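Peptide ABC transporter, peptide-binding protein (Thermus thermophilus, PDB 2D5W) binds oligopeptides, here a pentapeptide, as a solute-binding protein of family 5, and probably hands them to an ABC transporter for uptake across the membrane. Local coordinates at residues Ile308-Cys314 against Ala455-Thr461; Ile407-Thr412 against Trp460-Glu465; Ser477-Tyr481 against Gln501-Arg507. All coordinates share one frame; numbering follows the deposited sequence.

Contact 1: Ile308-Cys314 against Ala455-Thr461; sequences INKFENC and ASECKWT
N309 and T461 lie opposite each other where two irregular loops meet without a regular register, their CA atoms 5.7 Å apart; F311 faces S456 and C314 faces C458. A type I beta turn from F311 to C314 closes the first chain, and a short 3-10 turn at A455 and S456 begins the second. The covalent tie is the C314-C458 disulfide, SG to SG 2.0 Å, with a chi3 of -96°, close to the perpendicular twist a relaxed bridge prefers. N309 works as a polar clasp. With CG trans to the backbone N (chi1 -174°), its amide reaches across, and ND2 gives one hydrogen to W460 O at 2.8 Å, within the amide plane, and a more bent bond to A455 O at 3.1 Å. A455 O also accepts from C458 N, the two donors coming from opposite faces of its carbonyl plane. The other end of the amide is used too: OD1 takes the backbone N of F311 in an Asx turn, which fixes the rotation of the group. N313 adds another side-chain amide hydrogen bond, ND2 to S456 O at 2.7 Å, the acceptor in the plane of the amide. The F311 ring turns one face to S456, whose CB stands 3.7 Å from the ring centroid in a CH-pi contact, while CE1 of F311 meets the methyl CB of A455. W460 CZ3 comes within 3.5 Å of N309 N. The disulfide thus staples the loop leaving strand 293-308 to the loop leading into strand 463-469. C314 is also the N-cap residue of helix 315-320, whose V317 touches N309, and W460 NE1 bonds back to I452 O at the end of helix 449-452.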
loop_
_atom_site.group_PDB
_atom_site.type_symbol
_atom_site.label_atom_id
_atom_site.label_comp_id
_atom_site.label_asym_id
_atom_site.label_seq_id
_atom_site.Cartn_x
_atom_site.Cartn_y
_atom_site.Cartn_z
ATOM N N ILE A 308 11.764 -11.960 1.224
ATOM C CA ILE A 308 12.996 -12.692 0.968
ATOM C C ILE A 308 13.227 -12.805 -0.531
ATOM O O ILE A 308 12.347 -13.263 -1.259
ATOM C CB ILE A 308 12.891 -14.127 1.533
ATOM C CG1 ILE A 308 12.550 -14.089 3.027
ATOM C CG2 ILE A 308 14.176 -14.896 1.261
ATOM C CD1 ILE A 308 13.640 -13.537 3.908
ATOM N N ASN A 309 14.400 -12.387 -0.993
ATOM C CA ASN A 309 14.711 -12.490 -2.413
ATOM C C ASN A 309 14.930 -13.970 -2.733
ATOM O O ASN A 309 15.831 -14.597 -2.177
ATOM C CB ASN A 309 15.981 -11.706 -2.738
ATOM C CG ASN A 309 16.262 -11.655 -4.224
ATOM O OD1 ASN A 309 15.888 -12.564 -4.961
ATOM N ND2 ASN A 309 16.936 -10.603 -4.672
ATOM N N LYS A 310 14.103 -14.526 -3.615
ATOM C CA LYS A 310 14.221 -15.932 -3.988
ATOM C C LYS A 310 14.578 -16.104 -5.461
ATOM O O LYS A 310 14.431 -17.197 -6.019
ATOM C CB LYS A 310 12.909 -16.660 -3.675
ATOM C CG LYS A 310 12.542 -16.638 -2.195
ATOM C CD LYS A 310 11.146 -17.200 -1.941
ATOM C CE LYS A 310 10.054 -16.321 -2.547
ATOM N NZ LYS A 310 10.012 -14.959 -1.934
ATOM N N PHE A 311 15.048 -15.030 -6.092
ATOM C CA PHE A 311 15.425 -15.092 -7.503
ATOM C C PHE A 311 16.752 -15.812 -7.678
ATOM O O PHE A 311 17.804 -15.310 -7.284
ATOM C CB PHE A 311 15.521 -13.690 -8.105
ATOM C CG PHE A 311 14.193 -13.015 -8.278
ATOM C CD1 PHE A 311 13.700 -12.150 -7.307
ATOM C CD2 PHE A 311 13.427 -13.259 -9.410
ATOM C CE1 PHE A 311 12.461 -11.536 -7.466
ATOM C CE2 PHE A 311 12.189 -12.652 -9.577
ATOM C CZ PHE A 311 11.704 -11.788 -8.605
ATOM N N GLU A 312 16.688 -16.986 -8.296
ATOM C CA GLU A 312 17.860 -17.817 -8.517
ATOM C C GLU A 312 18.923 -17.233 -9.446
ATOM O O GLU A 312 20.053 -17.721 -9.475
ATOM C CB GLU A 312 17.411 -19.193 -9.014
ATOM C CG GLU A 312 16.714 -20.012 -7.932
ATOM C CD GLU A 312 15.890 -21.157 -8.485
ATOM O OE1 GLU A 312 16.420 -21.940 -9.300
ATOM O OE2 GLU A 312 14.708 -21.278 -8.095
ATOM N N ASN A 313 18.577 -16.197 -10.205
ATOM C CA ASN A 313 19.554 -15.585 -11.099
ATOM C C ASN A 313 20.533 -14.703 -10.323
ATOM O O ASN A 313 21.537 -14.255 -10.874
ATOM C CB ASN A 313 18.862 -14.773 -12.199
ATOM C CG ASN A 313 17.917 -13.733 -11.650
ATOM O OD1 ASN A 313 16.872 -14.062 -11.092
ATOM N ND2 ASN A 313 18.279 -12.465 -11.804
ATOM N N CYS A 314 20.227 -14.438 -9.052
ATOM C CA CYS A 314 21.118 -13.656 -8.193
ATOM C C CYS A 314 21.894 -14.713 -7.422
ATOM O O CYS A 314 21.345 -15.383 -6.554
ATOM C CB CYS A 314 20.329 -12.771 -7.219
ATOM S SG CYS A 314 19.291 -11.528 -8.049
ATOM N N ALA A 455 14.155 -6.775 -7.272
ATOM C CA ALA A 455 14.895 -7.857 -6.632
ATOM C C ALA A 455 15.416 -8.819 -7.706
ATOM O O ALA A 455 16.453 -9.460 -7.525
ATOM C CB ALA A 455 13.998 -8.604 -5.646
ATOM N N SER A 456 14.697 -8.918 -8.824
ATOM C CA SER A 456 15.109 -9.807 -9.909
ATOM C C SER A 456 16.410 -9.323 -10.541
ATOM O O SER A 456 17.082 -10.075 -11.251
ATOM C CB SER A 456 14.013 -9.904 -10.975
ATOM O OG SER A 456 13.833 -8.670 -11.647
ATOM N N GLU A 457 16.752 -8.063 -10.285
ATOM C CA GLU A 457 17.987 -7.464 -10.789
ATOM C C GLU A 457 18.988 -7.395 -9.637
ATOM O O GLU A 457 20.028 -6.744 -9.735
ATOM C CB GLU A 457 17.719 -6.056 -11.332
ATOM C CG GLU A 457 16.861 -6.021 -12.589
ATOM C CD GLU A 457 17.554 -6.641 -13.787
ATOM O OE1 GLU A 457 18.678 -6.205 -14.113
ATOM O OE2 GLU A 457 16.972 -7.556 -14.408
ATOM N N CYS A 458 18.641 -8.069 -8.543
ATOM C CA CYS A 458 19.458 -8.155 -7.338
ATOM C C CYS A 458 19.723 -6.815 -6.635
ATOM O O CYS A 458 20.772 -6.627 -6.017
ATOM C CB CYS A 458 20.785 -8.872 -7.656
ATOM S SG CYS A 458 20.635 -10.234 -8.869
ATOM N N LYS A 459 18.761 -5.895 -6.709
ATOM C CA LYS A 459 18.896 -4.590 -6.056
ATOM C C LYS A 459 18.953 -4.768 -4.540
ATOM O O LYS A 459 19.698 -4.067 -3.859
ATOM C CB LYS A 459 17.748 -3.665 -6.460
ATOM C CG LYS A 459 17.935 -3.017 -7.825
ATOM C CD LYS A 459 19.122 -2.055 -7.834
ATOM C CE LYS A 459 18.922 -0.903 -6.856
ATOM N NZ LYS A 459 20.046 0.079 -6.892
ATOM N N TRP A 460 18.124 -5.665 -4.012
ATOM C CA TRP A 460 18.172 -6.015 -2.595
ATOM C C TRP A 460 18.323 -7.532 -2.688
ATOM O O TRP A 460 17.678 -8.175 -3.519
ATOM C CB TRP A 460 16.935 -5.562 -1.798
ATOM C CG TRP A 460 15.589 -5.879 -2.345
ATOM C CD1 TRP A 460 14.883 -5.161 -3.269
ATOM C CD2 TRP A 460 14.740 -6.954 -1.936
ATOM N NE1 TRP A 460 13.644 -5.722 -3.455
ATOM C CE2 TRP A 460 13.529 -6.825 -2.649
ATOM C CE3 TRP A 460 14.885 -8.017 -1.033
ATOM C CZ2 TRP A 460 12.467 -7.721 -2.486
ATOM C CZ3 TRP A 460 13.830 -8.906 -0.873
ATOM C CH2 TRP A 460 12.638 -8.752 -1.596
ATOM N N THR A 461 19.191 -8.093 -1.853
ATOM C CA THR A 461 19.538 -9.508 -1.944
ATOM C C THR A 461 19.249 -10.438 -0.780
ATOM O O THR A 461 19.715 -11.582 -0.781
ATOM C CB THR A 461 21.036 -9.635 -2.230
ATOM O OG1 THR A 461 21.763 -9.034 -1.149
ATOM C CG2 THR A 461 21.395 -8.921 -3.530
#

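Contact 2: Ile407-Thr412 against Trp460-Glu465; sequences IEYVTT and WTGMFE
Y409 and V410 pair in parallel with M463 and F464, joined by three backbone hydrogen bonds: M463 N to E408 O, V410 N to M463 O and E465 N to V410 O, the last at 2.8 Å. Polar side chains extend the pairing. E408, extended, accepts from T461 N on the syn side of OE2, tilted out of the carboxylate plane, at 3.0 Å; a water donates to the same oxygen and to M463 O and accepts from G462 N, while OE1 is held by N439. At the far end T411 OG1 donates to E465 O from above the carbonyl plane, and Y409 OH donates to E465 OE1 at 2.7 Å, nearly in line with its C-O bond. This is the join of strands 401-410 and 463-469 in a mixed sheet of the periplasmic-binding-protein fold, with helix 416-431 in the connection between them, packed on Y409. Replacing Y409 by an alanine would probably leave E465 OE1 without its hydroxyl donor and the M463 methyl without the ring facing it. Apolar contacts lie on both faces. M463, bent at chi3 (70°), puts CE over the Y409 ring, 4.0 Å from its centroid, in a CH-pi contact, with SD further off above the same face (4.8 Å), a Met-aromatic contact; I407 CD1 meets M463 CG at 3.6 Å. On the other face V410 CG1 rests 3.9 Å from CD2 of F464.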
loop_
_atom_site.group_PDB
_atom_site.type_symbol
_atom_site.label_atom_id
_atom_site.label_comp_id
_atom_site.label_asym_id
_atom_site.label_seq_id
_atom_site.Cartn_x
_atom_site.Cartn_y
_atom_site.Cartn_z
ATOM N N ILE A 407 23.578 -12.056 5.671
ATOM C CA ILE A 407 22.428 -11.683 4.867
ATOM C C ILE A 407 22.067 -10.211 5.010
ATOM O O ILE A 407 22.102 -9.653 6.107
ATOM C CB ILE A 407 21.224 -12.585 5.257
ATOM C CG1 ILE A 407 20.051 -12.365 4.304
ATOM C CG2 ILE A 407 20.819 -12.324 6.705
ATOM C CD1 ILE A 407 18.938 -13.378 4.479
ATOM N N GLU A 408 21.736 -9.578 3.889
ATOM C CA GLU A 408 21.351 -8.175 3.897
ATOM C C GLU A 408 19.994 -8.054 4.584
ATOM O O GLU A 408 19.125 -8.904 4.401
ATOM C CB GLU A 408 21.256 -7.640 2.464
ATOM C CG GLU A 408 20.951 -6.148 2.393
ATOM C CD GLU A 408 20.769 -5.637 0.974
ATOM O OE1 GLU A 408 21.533 -4.740 0.565
ATOM O OE2 GLU A 408 19.859 -6.121 0.269
ATOM N N TYR A 409 19.817 -7.004 5.379
ATOM C CA TYR A 409 18.559 -6.774 6.091
ATOM C C TYR A 409 18.221 -5.300 5.908
ATOM O O TYR A 409 18.827 -4.416 6.525
ATOM C CB TYR A 409 18.737 -7.133 7.570
ATOM C CG TYR A 409 17.481 -7.262 8.415
ATOM C CD1 TYR A 409 17.547 -7.883 9.661
ATOM C CD2 TYR A 409 16.252 -6.731 8.011
ATOM C CE1 TYR A 409 16.435 -7.977 10.487
ATOM C CE2 TYR A 409 15.122 -6.818 8.842
ATOM C CZ TYR A 409 15.229 -7.444 10.080
ATOM O OH TYR A 409 14.150 -7.541 10.934
ATOM N N VAL A 410 17.256 -5.056 5.030
ATOM C CA VAL A 410 16.813 -3.716 4.686
ATOM C C VAL A 410 15.496 -3.328 5.334
ATOM O O VAL A 410 14.583 -4.138 5.429
ATOM C CB VAL A 410 16.587 -3.592 3.154
ATOM C CG1 VAL A 410 16.075 -2.203 2.802
ATOM C CG2 VAL A 410 17.866 -3.907 2.409
ATOM N N THR A 411 15.414 -2.090 5.802
ATOM C CA THR A 411 14.156 -1.571 6.312
ATOM C C THR A 411 14.212 -0.054 6.207
ATOM O O THR A 411 15.203 0.510 5.732
ATOM C CB THR A 411 13.824 -2.024 7.762
ATOM O OG1 THR A 411 12.424 -1.807 7.997
ATOM C CG2 THR A 411 14.627 -1.248 8.798
ATOM N N THR A 412 13.133 0.596 6.621
ATOM C CA THR A 412 13.022 2.045 6.568
ATOM C C THR A 412 13.832 2.730 7.662
ATOM O O THR A 412 13.499 2.632 8.849
ATOM C CB THR A 412 11.557 2.480 6.717
ATOM O OG1 THR A 412 11.016 1.890 7.906
ATOM C CG2 THR A 412 10.725 2.035 5.524
ATOM N N TRP A 460 18.124 -5.665 -4.012
ATOM C CA TRP A 460 18.172 -6.015 -2.595
ATOM C C TRP A 460 18.323 -7.532 -2.688
ATOM O O TRP A 460 17.678 -8.175 -3.519
ATOM C CB TRP A 460 16.935 -5.562 -1.798
ATOM C CG TRP A 460 15.589 -5.879 -2.345
ATOM C CD1 TRP A 460 14.883 -5.161 -3.269
ATOM C CD2 TRP A 460 14.740 -6.954 -1.936
ATOM N NE1 TRP A 460 13.644 -5.722 -3.455
ATOM C CE2 TRP A 460 13.529 -6.825 -2.649
ATOM C CE3 TRP A 460 14.885 -8.017 -1.033
ATOM C CZ2 TRP A 460 12.467 -7.721 -2.486
ATOM C CZ3 TRP A 460 13.830 -8.906 -0.873
ATOM C CH2 TRP A 460 12.638 -8.752 -1.596
ATOM N N THR A 461 19.191 -8.093 -1.853
ATOM C CA THR A 461 19.538 -9.508 -1.944
ATOM C C THR A 461 19.249 -10.438 -0.780
ATOM O O THR A 461 19.715 -11.582 -0.781
ATOM C CB THR A 461 21.036 -9.635 -2.230
ATOM O OG1 THR A 461 21.763 -9.034 -1.149
ATOM C CG2 THR A 461 21.395 -8.921 -3.530
ATOM N N GLY A 462 18.507 -9.974 0.210
ATOM C CA GLY A 462 18.230 -10.839 1.338
ATOM C C GLY A 462 16.866 -10.609 1.938
ATOM O O GLY A 462 15.850 -10.991 1.360
ATOM N N MET A 463 16.865 -9.976 3.107
ATOM C CA MET A 463 15.657 -9.662 3.857
ATOM C C MET A 463 15.276 -8.195 3.681
ATOM O O MET A 463 16.141 -7.323 3.640
ATOM C CB MET A 463 15.897 -9.946 5.341
ATOM C CG MET A 463 16.192 -11.405 5.662
ATOM S SD MET A 463 17.000 -11.651 7.277
ATOM C CE MET A 463 15.672 -11.252 8.405
ATOM N N PHE A 464 13.975 -7.933 3.593
ATOM C CA PHE A 464 13.462 -6.576 3.428
ATOM C C PHE A 464 12.206 -6.490 4.295
ATOM O O PHE A 464 11.170 -7.073 3.966
ATOM C CB PHE A 464 13.140 -6.339 1.945
ATOM C CG PHE A 464 12.697 -4.931 1.602
ATOM C CD1 PHE A 464 12.334 -4.629 0.292
ATOM C CD2 PHE A 464 12.627 -3.921 2.560
ATOM C CE1 PHE A 464 11.910 -3.352 -0.062
ATOM C CE2 PHE A 464 12.200 -2.634 2.210
ATOM C CZ PHE A 464 11.842 -2.354 0.899
ATOM N N GLU A 465 12.311 -5.788 5.420
ATOM C CA GLU A 465 11.182 -5.653 6.332
ATOM C C GLU A 465 10.390 -4.372 6.153
ATOM O O GLU A 465 10.950 -3.277 6.098
ATOM C CB GLU A 465 11.624 -5.711 7.800
ATOM C CG GLU A 465 10.425 -5.551 8.750
ATOM C CD GLU A 465 10.771 -5.594 10.229
ATOM O OE1 GLU A 465 11.865 -6.076 10.591
ATOM O OE2 GLU A 465 9.924 -5.154 11.040
HETATM O O HOH W 1 17.683 -7.421 1.183
HETATM O O HOH W 2 21.880 -10.876 1.226
#

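Contact 3: Ser477-Tyr481 against Gln501-Arg507; sequences SLFQY and QNIGGWR
L478 and N502 approach to 4.7 Å between CA atoms, and Y481 and R507 to 4.9 Å, where two irregular chains pass each other, the second folding into a type I beta turn from N502 to G505. N502 is the polar centre. Its CG is trans to the backbone N (chi1 -176°), which carries the amide across to the first chain, and ND2 donates a nearly straight bond to Q480 O at 2.9 Å; the donor stands above the plane of that carbonyl although the acceptor lies in the plane of the amide. The same nitrogen gives a more bent bond to W506 O, and OD1 accepts from W506 N, so the amide grips both chains and spans the turn. L478 O receives a CA-H contact from N502 and, through a water that donates to both, is tied to Q501 O; a second water links S477 O with Q501 N. At the Y481 end R507, extended from CG to NE, lies along one face of the Y481 ring. Its guanidinium stacks there with the planes 7° apart and centres 4.2 Å apart, an offset cation-pi arrangement, and CD sits 3.7 Å from the ring centroid, while D509 holds NE in a salt bridge. W506 brings its edge to the first chain, CE3 meeting F479 O at 3.1 Å and F479 CB at 3.7 Å. At the L478 end, beside the peptide, L478 CD2 packs against Q501 CB; Q501 NE2 bonds to the backbone of the bound peptide, placing this end at the binding site. Helix 509-518 packs beside F479, Q480 and W506, where Q480 reaches T515 and F511 meets W506 edge-to-face, and both L478 and Q501 touch W468 of strand 463-469.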
loop_
_atom_site.group_PDB
_atom_site.type_symbol
_atom_site.label_atom_id
_atom_site.label_comp_id
_atom_site.label_asym_id
_atom_site.label_seq_id
_atom_site.Cartn_x
_atom_site.Cartn_y
_atom_site.Cartn_z
ATOM N N SER A 477 -2.613 -11.872 -4.737
ATOM C CA SER A 477 -1.679 -11.493 -5.796
ATOM C C SER A 477 -0.267 -11.160 -5.315
ATOM O O SER A 477 0.673 -11.202 -6.102
ATOM C CB SER A 477 -2.240 -10.329 -6.623
ATOM O OG SER A 477 -2.399 -9.162 -5.845
ATOM N N LEU A 478 -0.112 -10.827 -4.037
ATOM C CA LEU A 478 1.219 -10.543 -3.501
ATOM C C LEU A 478 2.098 -11.784 -3.612
ATOM O O LEU A 478 3.326 -11.691 -3.620
ATOM C CB LEU A 478 1.140 -10.144 -2.022
ATOM C CG LEU A 478 0.667 -8.731 -1.676
ATOM C CD1 LEU A 478 0.611 -8.575 -0.164
ATOM C CD2 LEU A 478 1.621 -7.706 -2.278
ATOM N N PHE A 479 1.462 -12.950 -3.700
ATOM C CA PHE A 479 2.200 -14.199 -3.764
ATOM C C PHE A 479 1.893 -15.103 -4.941
ATOM O O PHE A 479 2.311 -16.258 -4.965
ATOM C CB PHE A 479 2.032 -14.945 -2.440
ATOM C CG PHE A 479 2.580 -14.181 -1.277
ATOM C CD1 PHE A 479 1.742 -13.481 -0.417
ATOM C CD2 PHE A 479 3.955 -14.075 -1.103
ATOM C CE1 PHE A 479 2.271 -12.683 0.593
ATOM C CE2 PHE A 479 4.490 -13.282 -0.099
ATOM C CZ PHE A 479 3.646 -12.583 0.749
ATOM N N GLN A 480 1.174 -14.586 -5.929
ATOM C CA GLN A 480 0.875 -15.379 -7.112
ATOM C C GLN A 480 2.003 -15.224 -8.111
ATOM O O GLN A 480 2.606 -14.154 -8.223
ATOM C CB GLN A 480 -0.389 -14.888 -7.811
ATOM C CG GLN A 480 -1.683 -15.110 -7.087
ATOM C CD GLN A 480 -2.846 -14.546 -7.870
ATOM O OE1 GLN A 480 -2.788 -13.412 -8.342
ATOM N NE2 GLN A 480 -3.908 -15.329 -8.011
ATOM N N TYR A 481 2.304 -16.292 -8.836
ATOM C CA TYR A 481 3.304 -16.195 -9.881
ATOM C C TYR A 481 2.500 -15.718 -11.088
ATOM O O TYR A 481 2.898 -14.792 -11.796
ATOM C CB TYR A 481 3.932 -17.554 -10.180
ATOM C CG TYR A 481 4.652 -17.579 -11.509
ATOM C CD1 TYR A 481 5.827 -16.852 -11.708
ATOM C CD2 TYR A 481 4.130 -18.294 -12.586
ATOM C CE1 TYR A 481 6.461 -16.837 -12.954
ATOM C CE2 TYR A 481 4.752 -18.285 -13.829
ATOM C CZ TYR A 481 5.915 -17.555 -14.007
ATOM O OH TYR A 481 6.533 -17.547 -15.236
ATOM N N GLN A 501 3.398 -7.299 -7.924
ATOM C CA GLN A 501 3.909 -7.041 -6.585
ATOM C C GLN A 501 4.481 -8.250 -5.845
ATOM O O GLN A 501 4.712 -8.174 -4.639
ATOM C CB GLN A 501 2.816 -6.392 -5.728
ATOM C CG GLN A 501 2.381 -5.019 -6.211
ATOM C CD GLN A 501 1.302 -4.421 -5.332
ATOM O OE1 GLN A 501 0.161 -4.879 -5.336
ATOM N NE2 GLN A 501 1.664 -3.405 -4.562
ATOM N N ASN A 502 4.678 -9.365 -6.543
ATOM C CA ASN A 502 5.287 -10.551 -5.927
ATOM C C ASN A 502 6.779 -10.228 -6.043
ATOM O O ASN A 502 7.504 -10.801 -6.861
ATOM C CB ASN A 502 4.937 -11.807 -6.730
ATOM C CG ASN A 502 5.467 -13.085 -6.092
ATOM O OD1 ASN A 502 6.398 -13.064 -5.281
ATOM N ND2 ASN A 502 4.882 -14.213 -6.476
ATOM N N ILE A 503 7.215 -9.291 -5.206
ATOM C CA ILE A 503 8.577 -8.781 -5.231
ATOM C C ILE A 503 9.692 -9.748 -4.869
ATOM O O ILE A 503 10.842 -9.523 -5.244
ATOM C CB ILE A 503 8.682 -7.500 -4.355
ATOM C CG1 ILE A 503 8.306 -7.809 -2.901
ATOM C CG2 ILE A 503 7.746 -6.419 -4.909
ATOM C CD1 ILE A 503 9.308 -8.636 -2.147
ATOM N N GLY A 504 9.349 -10.812 -4.147
ATOM C CA GLY A 504 10.329 -11.811 -3.746
ATOM C C GLY A 504 10.474 -12.972 -4.721
ATOM O O GLY A 504 11.302 -13.859 -4.507
ATOM N N GLY A 505 9.648 -12.988 -5.765
ATOM C CA GLY A 505 9.727 -14.025 -6.785
ATOM C C GLY A 505 9.284 -15.440 -6.453
ATOM O O GLY A 505 9.896 -16.400 -6.914
ATOM N N TRP A 506 8.217 -15.586 -5.679
ATOM C CA TRP A 506 7.724 -16.912 -5.319
ATOM C C TRP A 506 6.822 -17.494 -6.395
ATOM O O TRP A 506 6.103 -16.770 -7.082
ATOM C CB TRP A 506 6.928 -16.844 -4.015
ATOM C CG TRP A 506 6.569 -18.192 -3.432
ATOM C CD1 TRP A 506 7.432 -19.208 -3.122
ATOM C CD2 TRP A 506 5.272 -18.623 -2.997
ATOM N NE1 TRP A 506 6.755 -20.238 -2.511
ATOM C CE2 TRP A 506 5.427 -19.906 -2.422
ATOM C CE3 TRP A 506 3.994 -18.048 -3.033
ATOM C CZ2 TRP A 506 4.354 -20.623 -1.884
ATOM C CZ3 TRP A 506 2.924 -18.761 -2.496
ATOM C CH2 TRP A 506 3.114 -20.037 -1.929
ATOM N N ARG A 507 6.874 -18.812 -6.541
ATOM C CA ARG A 507 6.006 -19.502 -7.481
ATOM C C ARG A 507 5.543 -20.828 -6.902
ATOM O O ARG A 507 6.355 -21.681 -6.541
ATOM C CB ARG A 507 6.685 -19.764 -8.828
ATOM C CG ARG A 507 5.786 -20.596 -9.746
ATOM C CD ARG A 507 6.301 -20.728 -11.166
ATOM N NE ARG A 507 5.380 -21.533 -11.966
ATOM C CZ ARG A 507 5.480 -21.705 -13.280
ATOM N NH1 ARG A 507 4.594 -22.457 -13.918
ATOM N NH2 ARG A 507 6.462 -21.123 -13.952
HETATM O O HOH W 3 1.083 -8.819 -7.573
HETATM O O HOH W 4 4.789 -9.864 -2.359
#

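How the contacts relate
Contacts 1 and 2 interlock along the chain, since their segments alternate, and they share W460 and T461; their centres are about 11 Å apart. Contact 3 follows in sequence, about 12 Å from the centre of contact 1 and about 17 Å from that of contact 2. Contacts 1 and 2 both belong to the mixed sheet of strands 293-308, 401-410 and 463-469: one joins the loops that follow strand 293-308 and precede strand 463-469, the other pairs two of its strands, and N309 N lies 3.1 Å from G462 O between them. I503 packs on W460, and G504 meets K310. The disulfide-tied loops and sheet thus connect through I503 and G504 to segment 501-507, whose Q501 bonds to the bound peptide.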